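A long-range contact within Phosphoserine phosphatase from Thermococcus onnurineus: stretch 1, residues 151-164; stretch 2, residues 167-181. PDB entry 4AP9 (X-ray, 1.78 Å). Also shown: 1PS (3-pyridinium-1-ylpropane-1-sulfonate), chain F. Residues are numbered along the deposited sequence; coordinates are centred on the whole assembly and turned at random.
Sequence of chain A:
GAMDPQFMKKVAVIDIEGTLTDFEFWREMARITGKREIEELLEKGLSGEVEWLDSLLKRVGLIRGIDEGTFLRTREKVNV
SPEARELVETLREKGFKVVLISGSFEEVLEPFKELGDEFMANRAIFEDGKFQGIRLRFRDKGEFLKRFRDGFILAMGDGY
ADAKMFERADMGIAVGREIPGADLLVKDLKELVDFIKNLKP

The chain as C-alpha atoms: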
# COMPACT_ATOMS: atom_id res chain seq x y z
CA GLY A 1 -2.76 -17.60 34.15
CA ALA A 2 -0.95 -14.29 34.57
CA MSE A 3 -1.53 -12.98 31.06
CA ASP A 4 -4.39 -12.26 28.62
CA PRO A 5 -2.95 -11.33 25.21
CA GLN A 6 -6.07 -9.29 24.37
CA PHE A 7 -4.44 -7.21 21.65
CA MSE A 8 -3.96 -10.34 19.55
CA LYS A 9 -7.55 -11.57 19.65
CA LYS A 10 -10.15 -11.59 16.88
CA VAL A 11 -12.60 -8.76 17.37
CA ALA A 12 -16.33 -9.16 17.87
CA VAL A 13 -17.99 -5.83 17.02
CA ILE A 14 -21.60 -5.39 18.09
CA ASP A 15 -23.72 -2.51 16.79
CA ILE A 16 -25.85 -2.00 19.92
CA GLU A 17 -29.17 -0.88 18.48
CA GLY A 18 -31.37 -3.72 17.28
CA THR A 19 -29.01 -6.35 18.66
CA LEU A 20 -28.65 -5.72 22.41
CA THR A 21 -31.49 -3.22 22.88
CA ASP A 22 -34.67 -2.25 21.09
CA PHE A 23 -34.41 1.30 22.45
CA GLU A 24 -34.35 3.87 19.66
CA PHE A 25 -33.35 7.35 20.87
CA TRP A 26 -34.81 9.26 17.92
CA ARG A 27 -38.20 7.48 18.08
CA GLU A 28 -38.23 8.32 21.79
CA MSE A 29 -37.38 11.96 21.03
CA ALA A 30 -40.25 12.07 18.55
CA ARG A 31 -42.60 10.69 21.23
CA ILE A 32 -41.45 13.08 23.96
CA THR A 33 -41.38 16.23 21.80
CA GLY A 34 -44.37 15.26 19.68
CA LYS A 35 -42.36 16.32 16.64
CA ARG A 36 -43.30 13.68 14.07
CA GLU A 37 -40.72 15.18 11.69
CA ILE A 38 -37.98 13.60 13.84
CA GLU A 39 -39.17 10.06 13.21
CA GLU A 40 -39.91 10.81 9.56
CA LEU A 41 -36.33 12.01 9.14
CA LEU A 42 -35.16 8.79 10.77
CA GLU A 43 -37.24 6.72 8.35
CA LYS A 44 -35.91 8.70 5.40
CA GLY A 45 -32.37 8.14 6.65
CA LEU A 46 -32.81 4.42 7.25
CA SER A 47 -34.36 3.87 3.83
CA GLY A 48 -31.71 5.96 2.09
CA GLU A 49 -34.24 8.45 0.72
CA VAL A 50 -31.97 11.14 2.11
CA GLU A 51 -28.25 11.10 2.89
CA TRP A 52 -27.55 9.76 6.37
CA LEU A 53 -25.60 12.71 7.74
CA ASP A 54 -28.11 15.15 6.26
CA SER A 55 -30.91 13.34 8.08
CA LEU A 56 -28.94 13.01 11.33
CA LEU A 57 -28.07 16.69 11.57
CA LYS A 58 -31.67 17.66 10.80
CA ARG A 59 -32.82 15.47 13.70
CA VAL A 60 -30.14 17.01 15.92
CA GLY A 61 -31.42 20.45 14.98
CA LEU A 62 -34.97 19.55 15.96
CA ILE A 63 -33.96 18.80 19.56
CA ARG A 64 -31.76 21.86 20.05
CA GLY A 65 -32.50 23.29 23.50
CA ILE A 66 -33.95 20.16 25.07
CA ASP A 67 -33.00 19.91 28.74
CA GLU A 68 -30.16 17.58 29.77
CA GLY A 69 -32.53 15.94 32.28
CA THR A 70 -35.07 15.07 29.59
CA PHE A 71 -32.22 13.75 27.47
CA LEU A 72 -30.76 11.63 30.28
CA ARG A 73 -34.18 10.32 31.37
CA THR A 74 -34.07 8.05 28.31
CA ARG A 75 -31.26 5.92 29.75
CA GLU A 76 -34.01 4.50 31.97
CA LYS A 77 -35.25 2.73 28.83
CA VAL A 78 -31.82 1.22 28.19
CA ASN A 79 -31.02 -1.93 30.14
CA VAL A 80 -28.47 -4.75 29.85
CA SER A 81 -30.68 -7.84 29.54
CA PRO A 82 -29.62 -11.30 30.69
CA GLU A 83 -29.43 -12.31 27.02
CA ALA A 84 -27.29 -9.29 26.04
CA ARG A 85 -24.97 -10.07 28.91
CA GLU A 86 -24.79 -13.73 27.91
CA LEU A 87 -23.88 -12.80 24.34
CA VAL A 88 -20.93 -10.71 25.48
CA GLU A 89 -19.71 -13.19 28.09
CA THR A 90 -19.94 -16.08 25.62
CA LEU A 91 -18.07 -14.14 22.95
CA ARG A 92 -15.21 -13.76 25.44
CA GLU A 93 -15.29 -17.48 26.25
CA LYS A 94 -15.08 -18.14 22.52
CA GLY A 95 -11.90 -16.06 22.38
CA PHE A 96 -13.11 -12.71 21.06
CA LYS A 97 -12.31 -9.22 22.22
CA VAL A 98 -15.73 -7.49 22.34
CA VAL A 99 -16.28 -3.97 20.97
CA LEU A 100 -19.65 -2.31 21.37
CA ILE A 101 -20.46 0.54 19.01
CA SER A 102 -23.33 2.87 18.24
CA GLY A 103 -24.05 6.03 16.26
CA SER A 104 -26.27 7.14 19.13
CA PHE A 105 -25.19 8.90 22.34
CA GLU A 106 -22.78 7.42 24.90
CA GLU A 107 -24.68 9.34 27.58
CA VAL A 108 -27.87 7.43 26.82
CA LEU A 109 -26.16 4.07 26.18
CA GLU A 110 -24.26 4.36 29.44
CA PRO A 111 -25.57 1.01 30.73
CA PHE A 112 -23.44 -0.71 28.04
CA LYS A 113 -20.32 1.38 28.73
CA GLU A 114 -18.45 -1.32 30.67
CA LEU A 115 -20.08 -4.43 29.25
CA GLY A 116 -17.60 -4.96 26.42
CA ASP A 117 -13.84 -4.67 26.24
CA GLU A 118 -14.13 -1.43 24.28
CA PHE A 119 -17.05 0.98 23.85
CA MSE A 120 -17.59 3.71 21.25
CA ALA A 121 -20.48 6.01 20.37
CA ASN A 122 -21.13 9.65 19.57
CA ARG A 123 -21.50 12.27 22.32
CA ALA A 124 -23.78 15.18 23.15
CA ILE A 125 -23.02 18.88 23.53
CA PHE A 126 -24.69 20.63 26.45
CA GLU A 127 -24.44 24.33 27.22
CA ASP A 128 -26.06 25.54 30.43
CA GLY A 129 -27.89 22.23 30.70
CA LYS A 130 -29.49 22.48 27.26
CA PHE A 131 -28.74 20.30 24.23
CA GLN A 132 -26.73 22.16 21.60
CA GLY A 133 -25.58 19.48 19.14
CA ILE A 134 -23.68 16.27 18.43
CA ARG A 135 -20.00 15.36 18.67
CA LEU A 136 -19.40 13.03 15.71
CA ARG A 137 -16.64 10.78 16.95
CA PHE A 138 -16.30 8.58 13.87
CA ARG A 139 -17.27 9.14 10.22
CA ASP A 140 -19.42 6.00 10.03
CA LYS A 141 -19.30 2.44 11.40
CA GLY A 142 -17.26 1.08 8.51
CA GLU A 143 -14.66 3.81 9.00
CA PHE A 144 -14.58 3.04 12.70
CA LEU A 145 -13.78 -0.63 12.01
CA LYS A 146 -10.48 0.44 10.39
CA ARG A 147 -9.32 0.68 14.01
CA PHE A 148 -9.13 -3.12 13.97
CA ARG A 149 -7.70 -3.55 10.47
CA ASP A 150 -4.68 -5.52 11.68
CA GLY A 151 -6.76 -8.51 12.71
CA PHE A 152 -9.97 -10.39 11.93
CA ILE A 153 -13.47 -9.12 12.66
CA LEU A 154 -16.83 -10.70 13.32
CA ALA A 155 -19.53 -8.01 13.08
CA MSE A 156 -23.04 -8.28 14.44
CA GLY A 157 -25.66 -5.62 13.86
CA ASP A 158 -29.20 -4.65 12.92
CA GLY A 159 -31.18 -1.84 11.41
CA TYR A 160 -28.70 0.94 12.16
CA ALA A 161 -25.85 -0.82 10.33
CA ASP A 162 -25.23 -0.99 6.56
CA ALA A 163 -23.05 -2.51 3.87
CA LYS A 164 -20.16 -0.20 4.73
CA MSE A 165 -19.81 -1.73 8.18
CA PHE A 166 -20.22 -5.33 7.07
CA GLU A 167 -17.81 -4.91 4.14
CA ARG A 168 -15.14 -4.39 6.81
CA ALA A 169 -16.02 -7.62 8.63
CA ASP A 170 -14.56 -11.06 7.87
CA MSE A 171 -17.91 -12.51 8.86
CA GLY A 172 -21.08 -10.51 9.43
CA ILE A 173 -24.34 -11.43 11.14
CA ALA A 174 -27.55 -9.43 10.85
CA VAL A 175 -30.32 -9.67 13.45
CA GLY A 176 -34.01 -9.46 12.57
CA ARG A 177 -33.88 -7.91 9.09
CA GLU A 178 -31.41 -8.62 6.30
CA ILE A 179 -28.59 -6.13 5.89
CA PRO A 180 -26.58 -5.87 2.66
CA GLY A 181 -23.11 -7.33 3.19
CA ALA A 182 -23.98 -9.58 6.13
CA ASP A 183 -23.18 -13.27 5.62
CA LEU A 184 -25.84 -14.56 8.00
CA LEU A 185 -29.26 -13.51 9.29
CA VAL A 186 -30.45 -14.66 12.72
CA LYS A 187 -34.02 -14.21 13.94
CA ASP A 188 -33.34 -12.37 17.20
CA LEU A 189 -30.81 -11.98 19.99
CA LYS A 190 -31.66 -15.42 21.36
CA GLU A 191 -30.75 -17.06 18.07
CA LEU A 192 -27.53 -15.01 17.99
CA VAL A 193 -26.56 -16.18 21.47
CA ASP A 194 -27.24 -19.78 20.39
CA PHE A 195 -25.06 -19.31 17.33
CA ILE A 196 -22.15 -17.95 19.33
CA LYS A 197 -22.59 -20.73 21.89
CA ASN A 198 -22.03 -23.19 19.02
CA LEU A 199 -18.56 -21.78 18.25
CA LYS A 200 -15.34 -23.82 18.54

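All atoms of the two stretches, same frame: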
# COMPACT_ATOMS: atom_id res chain seq x y z
N GLY A 151 -6.32 -7.17 12.41
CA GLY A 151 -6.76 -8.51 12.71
C GLY A 151 -8.08 -8.83 12.04
O GLY A 151 -8.52 -8.11 11.13
N PHE A 152 -8.69 -9.92 12.48
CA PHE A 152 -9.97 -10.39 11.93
C PHE A 152 -11.16 -9.84 12.70
O PHE A 152 -11.06 -9.53 13.87
CB PHE A 152 -9.99 -11.91 11.90
CG PHE A 152 -9.06 -12.48 10.88
CD1 PHE A 152 -9.47 -12.66 9.58
CD2 PHE A 152 -7.76 -12.81 11.22
CE1 PHE A 152 -8.60 -13.17 8.61
CE2 PHE A 152 -6.89 -13.32 10.27
CZ PHE A 152 -7.31 -13.50 8.97
N ILE A 153 -12.30 -9.71 12.03
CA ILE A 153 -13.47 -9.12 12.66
C ILE A 153 -14.74 -9.90 12.39
O ILE A 153 -15.05 -10.23 11.25
CB ILE A 153 -13.71 -7.71 12.13
CG1 ILE A 153 -12.52 -6.80 12.47
CG2 ILE A 153 -15.03 -7.15 12.67
CD1 ILE A 153 -12.59 -5.44 11.75
N LEU A 154 -15.47 -10.22 13.46
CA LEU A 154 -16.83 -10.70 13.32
C LEU A 154 -17.73 -9.52 13.70
O LEU A 154 -17.61 -8.99 14.80
CB LEU A 154 -17.06 -11.87 14.27
CG LEU A 154 -18.51 -12.26 14.57
CD1 LEU A 154 -19.17 -12.84 13.30
CD2 LEU A 154 -18.53 -13.27 15.70
N ALA A 155 -18.63 -9.13 12.81
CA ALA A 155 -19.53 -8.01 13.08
C ALA A 155 -20.94 -8.53 13.23
O ALA A 155 -21.37 -9.43 12.51
CB ALA A 155 -19.45 -6.99 11.97
N MSE A 156 -21.64 -7.97 14.21
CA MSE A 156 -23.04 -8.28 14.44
C MSE A 156 -23.77 -6.96 14.48
O MSE A 156 -23.28 -5.99 15.08
CB MSE A 156 -23.19 -9.03 15.76
CG MSE A 156 -22.63 -10.44 15.72
SE MSE A 156 -22.07 -11.10 17.47
CE MSE A 156 -20.37 -10.12 17.57
N GLY A 157 -24.92 -6.87 13.83
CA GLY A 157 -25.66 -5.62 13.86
C GLY A 157 -27.06 -5.77 13.32
O GLY A 157 -27.43 -6.85 12.83
N ASP A 158 -27.82 -4.69 13.39
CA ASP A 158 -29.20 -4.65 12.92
C ASP A 158 -29.44 -3.28 12.28
O ASP A 158 -28.53 -2.59 11.83
CB ASP A 158 -30.15 -4.58 14.12
CG ASP A 158 -31.54 -4.07 13.76
OD1 ASP A 158 -32.27 -4.81 13.07
OD2 ASP A 158 -31.93 -2.95 14.17
N GLY A 159 -30.71 -2.90 12.26
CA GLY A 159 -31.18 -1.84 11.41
C GLY A 159 -30.38 -0.57 11.27
O GLY A 159 -30.51 0.10 10.26
N TYR A 160 -29.57 -0.22 12.28
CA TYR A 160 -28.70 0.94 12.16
C TYR A 160 -27.33 0.71 11.53
O TYR A 160 -26.52 1.64 11.44
CB TYR A 160 -28.57 1.62 13.54
CG TYR A 160 -29.86 2.26 14.00
CD1 TYR A 160 -30.93 1.48 14.44
CD2 TYR A 160 -30.02 3.65 13.98
CE1 TYR A 160 -32.11 2.06 14.85
CE2 TYR A 160 -31.20 4.23 14.39
CZ TYR A 160 -32.24 3.44 14.82
OH TYR A 160 -33.41 4.02 15.22
N ALA A 161 -27.08 -0.51 11.07
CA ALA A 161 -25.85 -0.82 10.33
C ALA A 161 -26.13 -0.79 8.82
O ALA A 161 -27.27 -0.61 8.40
CB ALA A 161 -25.29 -2.18 10.75
N ASP A 162 -25.08 -0.95 8.02
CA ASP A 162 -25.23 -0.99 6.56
C ASP A 162 -24.10 -1.76 5.91
O ASP A 162 -23.28 -2.38 6.60
CB ASP A 162 -25.27 0.43 5.98
CG ASP A 162 -23.98 1.21 6.23
OD1 ASP A 162 -22.99 0.63 6.75
OD2 ASP A 162 -23.95 2.41 5.90
N ALA A 163 -24.04 -1.72 4.59
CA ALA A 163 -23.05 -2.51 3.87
C ALA A 163 -21.64 -2.04 4.20
O ALA A 163 -20.71 -2.83 4.20
CB ALA A 163 -23.30 -2.44 2.36
N LYS A 164 -21.49 -0.75 4.46
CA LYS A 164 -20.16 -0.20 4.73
C LYS A 164 -19.53 -0.89 5.94
O LYS A 164 -18.36 -1.25 5.93
CB LYS A 164 -20.27 1.32 4.97
CG LYS A 164 -18.93 2.06 4.93
CD LYS A 164 -19.13 3.56 4.73
CE LYS A 164 -17.80 4.25 4.40
NZ LYS A 164 -17.97 5.69 3.97
N GLU A 167 -18.89 -4.74 5.11
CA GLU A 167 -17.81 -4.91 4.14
C GLU A 167 -16.46 -5.04 4.86
O GLU A 167 -15.54 -5.71 4.37
CB GLU A 167 -17.76 -3.75 3.15
CG GLU A 167 -18.32 -4.06 1.76
CD GLU A 167 -18.20 -2.87 0.80
OE1 GLU A 167 -18.15 -1.71 1.28
OE2 GLU A 167 -18.14 -3.10 -0.43
N ARG A 168 -16.36 -4.40 6.02
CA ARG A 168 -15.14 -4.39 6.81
C ARG A 168 -14.95 -5.70 7.56
O ARG A 168 -13.84 -6.05 7.93
CB ARG A 168 -15.17 -3.22 7.80
CG ARG A 168 -14.77 -1.89 7.19
CD ARG A 168 -13.26 -1.81 7.26
NE ARG A 168 -12.67 -0.93 6.28
CZ ARG A 168 -11.37 -0.92 6.02
NH1 ARG A 168 -10.57 -1.77 6.68
NH2 ARG A 168 -10.87 -0.10 5.12
N ALA A 169 -16.04 -6.43 7.79
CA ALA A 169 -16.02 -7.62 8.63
C ALA A 169 -15.61 -8.87 7.85
O ALA A 169 -15.97 -9.03 6.69
CB ALA A 169 -17.40 -7.83 9.27
N ASP A 170 -14.89 -9.78 8.50
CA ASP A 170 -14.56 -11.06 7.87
C ASP A 170 -15.74 -12.00 7.85
O ASP A 170 -15.80 -12.94 7.03
CB ASP A 170 -13.37 -11.70 8.57
CG ASP A 170 -12.14 -10.84 8.49
OD1 ASP A 170 -11.45 -10.91 7.45
OD2 ASP A 170 -11.88 -10.07 9.44
N MSE A 171 -16.68 -11.75 8.76
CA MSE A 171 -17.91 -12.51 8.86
C MSE A 171 -18.90 -11.56 9.51
O MSE A 171 -18.57 -10.92 10.50
CB MSE A 171 -17.69 -13.75 9.74
CG MSE A 171 -18.93 -14.61 9.92
SE MSE A 171 -18.63 -16.22 11.00
CE MSE A 171 -17.25 -17.06 9.93
N GLY A 172 -20.09 -11.45 8.93
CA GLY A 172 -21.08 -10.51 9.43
C GLY A 172 -22.40 -11.21 9.68
O GLY A 172 -22.80 -12.07 8.91
N ILE A 173 -23.05 -10.85 10.79
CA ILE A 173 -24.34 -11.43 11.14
C ILE A 173 -25.33 -10.31 11.37
O ILE A 173 -25.12 -9.43 12.21
CB ILE A 173 -24.28 -12.25 12.44
CG1 ILE A 173 -23.19 -13.32 12.35
CG2 ILE A 173 -25.63 -12.91 12.72
CD1 ILE A 173 -22.99 -14.11 13.65
N ALA A 174 -26.44 -10.36 10.64
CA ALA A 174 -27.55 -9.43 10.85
C ALA A 174 -28.59 -10.05 11.77
O ALA A 174 -28.77 -11.26 11.79
CB ALA A 174 -28.17 -9.04 9.51
N VAL A 175 -29.28 -9.20 12.55
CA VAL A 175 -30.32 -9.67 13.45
C VAL A 175 -31.69 -9.07 13.14
O VAL A 175 -31.86 -7.86 13.18
CB VAL A 175 -30.00 -9.28 14.90
CG1 VAL A 175 -31.08 -9.82 15.83
CG2 VAL A 175 -28.62 -9.80 15.29
N GLY A 176 -32.66 -9.93 12.83
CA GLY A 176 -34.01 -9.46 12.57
C GLY A 176 -34.48 -8.86 11.26
O GLY A 176 -35.69 -8.77 11.01
N ARG A 177 -33.54 -8.47 10.40
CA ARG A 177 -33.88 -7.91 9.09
C ARG A 177 -32.55 -8.00 8.36
O ARG A 177 -31.49 -7.67 8.91
CB ARG A 177 -34.55 -6.55 8.82
CG ARG A 177 -36.05 -6.55 9.16
CD ARG A 177 -36.61 -5.13 9.20
NE ARG A 177 -36.42 -4.44 7.93
CZ ARG A 177 -36.54 -3.13 7.75
NH1 ARG A 177 -36.84 -2.35 8.78
NH2 ARG A 177 -36.34 -2.60 6.55
N GLU A 178 -32.60 -8.47 7.12
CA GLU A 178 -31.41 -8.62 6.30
C GLU A 178 -30.70 -7.30 6.10
O GLU A 178 -31.35 -6.25 5.92
CB GLU A 178 -31.76 -9.23 4.93
CG GLU A 178 -32.40 -8.26 3.96
CD GLU A 178 -32.94 -8.94 2.71
OE1 GLU A 178 -33.17 -10.17 2.75
OE2 GLU A 178 -33.14 -8.24 1.70
N ILE A 179 -29.38 -7.33 6.16
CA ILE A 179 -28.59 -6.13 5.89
C ILE A 179 -27.58 -6.45 4.80
O ILE A 179 -26.86 -7.45 4.89
CB ILE A 179 -27.83 -5.64 7.15
CG1 ILE A 179 -28.80 -5.32 8.29
CG2 ILE A 179 -26.97 -4.44 6.80
CD1 ILE A 179 -29.55 -4.01 8.11
N PRO A 180 -27.52 -5.61 3.75
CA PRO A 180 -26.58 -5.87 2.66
C PRO A 180 -25.16 -6.04 3.18
O PRO A 180 -24.72 -5.23 4.00
CB PRO A 180 -26.68 -4.60 1.81
CG PRO A 180 -28.06 -4.10 2.07
CD PRO A 180 -28.32 -4.40 3.53
N GLY A 181 -24.47 -7.09 2.75
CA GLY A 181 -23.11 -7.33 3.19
C GLY A 181 -22.97 -8.32 4.33
O GLY A 181 -21.88 -8.87 4.55
N1 1PS F . -26.88 3.96 7.67
C1 1PS F . -27.22 4.52 6.51
C2 1PS F . -28.39 4.15 5.86
C3 1PS F . -27.65 3.02 8.25
C4 1PS F . -28.82 2.59 7.64
C5 1PS F . -29.21 3.16 6.43
C6 1PS F . -25.67 4.41 8.32
C7 1PS F . -25.36 3.55 9.51
C8 1PS F . -25.03 4.39 10.72
S1 1PS F . -23.34 4.93 10.61
O1 1PS F . -22.85 5.15 11.98
O2 1PS F . -23.28 6.21 9.92
O3 1PS F . -22.62 3.96 9.85
O HOH W 1 -31.23 -5.82 10.97

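A strand around residues 153-157 and one at 171-175 run side by side in the same direction, their axes only 11° apart and 4.7 Å at closest approach. The residues that cover the most surface, Ile 179, Ala 163 and Asp 170, all lie outside this parallel ladder, and they account for the contacts that flank it.

Within the ladder the bonding alternates as parallel strands require. Ala 155 N donates to Met 171 O (2.9 Å), and Ala 155 O receives Ile 173 N (2.8 Å); two residues on, Gly 157 N donates to Ile 173 O (3.0 Å) and Gly 157 O receives Val 175 N (3.0 Å). Thus Ala 155 and Gly 157 use both backbone polar groups on the partner strand. On one face of the sheet, Leu 154, Met 156, Met 171 and Ile 173 supply apolar bulk: Leu 154 CD1 lies 3.8 Å from Met 171 CG and 4.0 Å from Ile 173 CD1. Both methionines are selenomethionine. The other face carries small residues, Ala 155, Gly 172, Gly 157 and Ala 174. At Gly 157 a CB would be crowded by Ala 161 CB, so glycine suits the place.

Asp 170 secures the start of the ladder. Its CA-to-CB bond points toward the first stretch, and its carboxylate accepts a short hydrogen bond from Ile 153 N to Asp 170 OD2 (2.6 Å). In return Asp 170 N donates to Ile 153 O (2.8 Å), an oxygen that also receives a weak bond from Met 171 N (3.3 Å). A short acidic side chain is well suited to this task, since it can take up a backbone NH right beside its own main chain. Asp 170 OD1 approaches the Phe 152 ring obliquely, 3.4 Å from Phe 152 CD1.

Beyond the other end of the ladder, Ile 179 points back toward the first stretch. Its branched, apolar side chain packs against backbone as the chain there turns: Ile 179 CD1 is 4.1 Å from both Asp 158 O and Ala 161 O, and Ile 179 CG2 is 3.9 Å from Asp 162 CA. The turn itself is type I, closed by Ala 161 N donating to Asp 158 O (2.6 Å).

Ala 163 begins the helix that follows. Its methyl group packs beside Pro 180, with Ala 163 CB 4.0 Å from Pro 180 CB, and its CA makes a CA-H...O contact of 3.2 Å from Ala 163 CA to Pro 180 O. Its carbonyl accepts a helical hydrogen bond from Glu 167 N to Ala 163 O (2.8 Å), joining the stretches once more.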